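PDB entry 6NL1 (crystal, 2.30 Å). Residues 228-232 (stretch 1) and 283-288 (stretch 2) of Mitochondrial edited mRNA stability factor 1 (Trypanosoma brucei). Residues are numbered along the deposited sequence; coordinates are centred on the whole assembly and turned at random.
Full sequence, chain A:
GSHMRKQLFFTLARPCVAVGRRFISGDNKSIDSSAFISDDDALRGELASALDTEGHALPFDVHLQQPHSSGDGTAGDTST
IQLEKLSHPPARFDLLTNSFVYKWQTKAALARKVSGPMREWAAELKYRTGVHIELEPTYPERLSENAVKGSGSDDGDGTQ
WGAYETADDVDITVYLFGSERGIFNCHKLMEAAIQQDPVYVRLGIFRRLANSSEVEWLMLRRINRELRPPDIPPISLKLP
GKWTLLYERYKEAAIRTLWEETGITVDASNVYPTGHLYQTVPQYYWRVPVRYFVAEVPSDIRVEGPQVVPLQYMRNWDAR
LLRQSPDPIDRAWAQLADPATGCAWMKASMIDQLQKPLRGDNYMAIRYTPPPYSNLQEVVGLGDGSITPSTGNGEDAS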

# COMPACT_ATOMS: atom_id res chain seq x y z
N ARG A 228 -6.28 -3.13 -10.55
CA ARG A 228 -5.44 -2.32 -9.69
C ARG A 228 -5.51 -0.88 -10.21
O ARG A 228 -5.79 -0.67 -11.39
CB ARG A 228 -3.99 -2.86 -9.71
CG ARG A 228 -3.24 -2.56 -11.01
CD ARG A 228 -1.83 -3.19 -11.09
NE ARG A 228 -1.86 -4.32 -12.01
CZ ARG A 228 -1.38 -4.29 -13.24
NH1 ARG A 228 -0.77 -3.21 -13.70
NH2 ARG A 228 -1.48 -5.37 -14.00
N PRO A 229 -5.30 0.11 -9.33
CA PRO A 229 -5.24 1.50 -9.78
C PRO A 229 -4.12 1.70 -10.81
O PRO A 229 -3.13 0.97 -10.80
CB PRO A 229 -4.95 2.29 -8.49
CG PRO A 229 -4.44 1.29 -7.53
CD PRO A 229 -5.11 -0.01 -7.87
N PRO A 230 -4.29 2.67 -11.70
CA PRO A 230 -3.36 2.89 -12.81
C PRO A 230 -1.93 3.28 -12.40
O PRO A 230 -1.05 3.19 -13.24
CB PRO A 230 -4.01 4.04 -13.59
CG PRO A 230 -4.87 4.73 -12.59
CD PRO A 230 -5.42 3.61 -11.75
N ASP A 231 -1.71 3.69 -11.15
CA ASP A 231 -0.36 4.07 -10.72
C ASP A 231 0.48 2.87 -10.25
O ASP A 231 1.64 3.01 -9.90
CB ASP A 231 -0.42 5.14 -9.62
CG ASP A 231 -1.18 4.69 -8.38
OD1 ASP A 231 -2.29 4.12 -8.51
OD2 ASP A 231 -0.68 4.91 -7.27
N ILE A 232 -0.12 1.69 -10.25
CA ILE A 232 0.59 0.50 -9.79
C ILE A 232 0.98 -0.38 -10.97
O ILE A 232 0.14 -0.77 -11.77
CB ILE A 232 -0.26 -0.29 -8.76
CG1 ILE A 232 -0.49 0.57 -7.51
CG2 ILE A 232 0.41 -1.62 -8.38
CD1 ILE A 232 -1.43 -0.09 -6.51
N GLN A 283 -5.42 13.22 -9.82
CA GLN A 283 -5.96 12.05 -10.51
C GLN A 283 -5.71 10.75 -9.76
O GLN A 283 -6.39 9.76 -10.00
CB GLN A 283 -5.37 11.93 -11.93
CG GLN A 283 -5.83 13.02 -12.88
CD GLN A 283 -5.20 14.35 -12.56
OE1 GLN A 283 -4.14 14.33 -11.91
NE2 GLN A 283 -5.76 15.41 -12.92
N TYR A 284 -4.72 10.73 -8.88
CA TYR A 284 -4.42 9.53 -8.10
C TYR A 284 -4.74 9.79 -6.64
O TYR A 284 -3.87 9.63 -5.77
CB TYR A 284 -2.94 9.18 -8.22
CG TYR A 284 -2.44 8.86 -9.61
CD1 TYR A 284 -3.30 8.42 -10.62
CD2 TYR A 284 -1.08 8.97 -9.91
CE1 TYR A 284 -2.81 8.11 -11.89
CE2 TYR A 284 -0.59 8.66 -11.16
CZ TYR A 284 -1.45 8.23 -12.15
OH TYR A 284 -0.92 7.94 -13.40
N TYR A 285 -5.98 10.18 -6.38
CA TYR A 285 -6.42 10.70 -5.09
C TYR A 285 -6.46 9.62 -4.01
O TYR A 285 -6.61 9.94 -2.83
CB TYR A 285 -7.82 11.32 -5.22
CG TYR A 285 -8.79 10.36 -5.85
CD1 TYR A 285 -9.41 9.36 -5.10
CD2 TYR A 285 -9.07 10.42 -7.21
CE1 TYR A 285 -10.29 8.45 -5.70
CE2 TYR A 285 -9.94 9.53 -7.81
CZ TYR A 285 -10.55 8.54 -7.05
OH TYR A 285 -11.41 7.66 -7.68
N TRP A 286 -6.34 8.36 -4.41
CA TRP A 286 -6.31 7.23 -3.47
C TRP A 286 -4.94 7.03 -2.79
O TRP A 286 -4.84 6.32 -1.79
CB TRP A 286 -6.68 5.93 -4.20
CG TRP A 286 -5.87 5.71 -5.42
CD1 TRP A 286 -4.63 5.13 -5.50
CD2 TRP A 286 -6.23 6.08 -6.76
NE1 TRP A 286 -4.20 5.12 -6.81
CE2 TRP A 286 -5.16 5.70 -7.60
CE3 TRP A 286 -7.35 6.70 -7.33
CZ2 TRP A 286 -5.18 5.91 -8.98
CZ3 TRP A 286 -7.37 6.91 -8.69
CH2 TRP A 286 -6.30 6.52 -9.50
N ARG A 287 -3.89 7.62 -3.34
CA ARG A 287 -2.53 7.33 -2.87
C ARG A 287 -2.36 7.73 -1.43
O ARG A 287 -2.89 8.75 -1.01
CB ARG A 287 -1.50 8.08 -3.70
CG ARG A 287 -1.41 7.62 -5.14
CD ARG A 287 -0.21 8.32 -5.83
NE ARG A 287 0.56 7.26 -6.42
CZ ARG A 287 1.86 7.07 -6.25
NH1 ARG A 287 2.59 7.91 -5.54
NH2 ARG A 287 2.40 6.02 -6.83
N VAL A 288 -1.61 6.94 -0.68
CA VAL A 288 -1.44 7.24 0.74
C VAL A 288 0.03 7.49 1.07
O VAL A 288 0.92 7.09 0.31
CB VAL A 288 -1.95 6.08 1.63
CG1 VAL A 288 -3.45 5.89 1.44
CG2 VAL A 288 -1.18 4.80 1.33

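A single aspartate, Asp231, makes every polar bond between these two turns: its two carboxylate oxygens are shared between a tryptophan and an arginine, while its CB lies over the face of a tyrosine. Asp231 OD1 accepts a hydrogen bond from Trp286 NE1 at 2.7 Å, with an N-H...O angle of 149°. The oxygen sits at the edge of the indole, near the ring plane, where the N-H points. Asp231 OD2 takes the charged partner. Arg287 NE donates to OD2 at 2.8 Å, also at 149°, and this hydrogen bond is part of a salt bridge; Arg287 NH2 adds a weak bond to the same oxygen, 3.3 Å from NH2 to Asp231 OD2 at 130°. The carboxylate therefore meets the guanidinium along its edge, near its plane, through one oxygen, leaving the other for the indole. Arg287 NH1 is hydrogen-bonded elsewhere in the structure. The CA-to-CB bond of Arg287 points sideways to stretch 1, but the end of the chain comes nearer, with chi1 m, chi2 t and chi3 between wells at 128°.

The Asp231 side chain, with chi1 in the p well, also makes a carbon contact. Its CB stands 3.9 Å from the centroid of the Tyr284 ring and only 15° off the ring normal, a CH-pi arrangement over one face; the closest atom pair is Asp231 CB to Tyr284 CE2 at 3.8 Å. The prolines just before Asp231 extend the apolar part of the contact. Pro229 CB lies 3.5 Å from Trp286 CE2, and Pro230 CD lies 3.6 Å from Trp286 CZ2, both approaching the indole obliquely. Pro230 also reaches the tyrosine, with its CG 4.0 Å from Tyr284 CE1, so its ring touches both Tyr284 and Trp286.

Each stretch contains a type I beta turn, Pro229 to Ile232 in the first and Tyr284 to Arg287 in the second. In the first, Ile232 N donates to Pro229 O at 3.1 Å, placing Pro230 and Asp231 at the two central positions; Arg228 NH1 adds a side-chain hydrogen bond to Ile232 O at 3.2 Å. In the second, Arg287 N donates to Tyr284 O at 3.2 Å. That turn presents Tyr284, Trp286 and Arg287 to the aspartate, whereas Tyr285 stays out of reach. The backbones remain well apart, the nearest CA atoms being those of Asp231 and Tyr284 at 7.3 Å, and side chains bridge the gap. The interface is small, burying 281 Å² over both sides, with Asp231 the residue most covered.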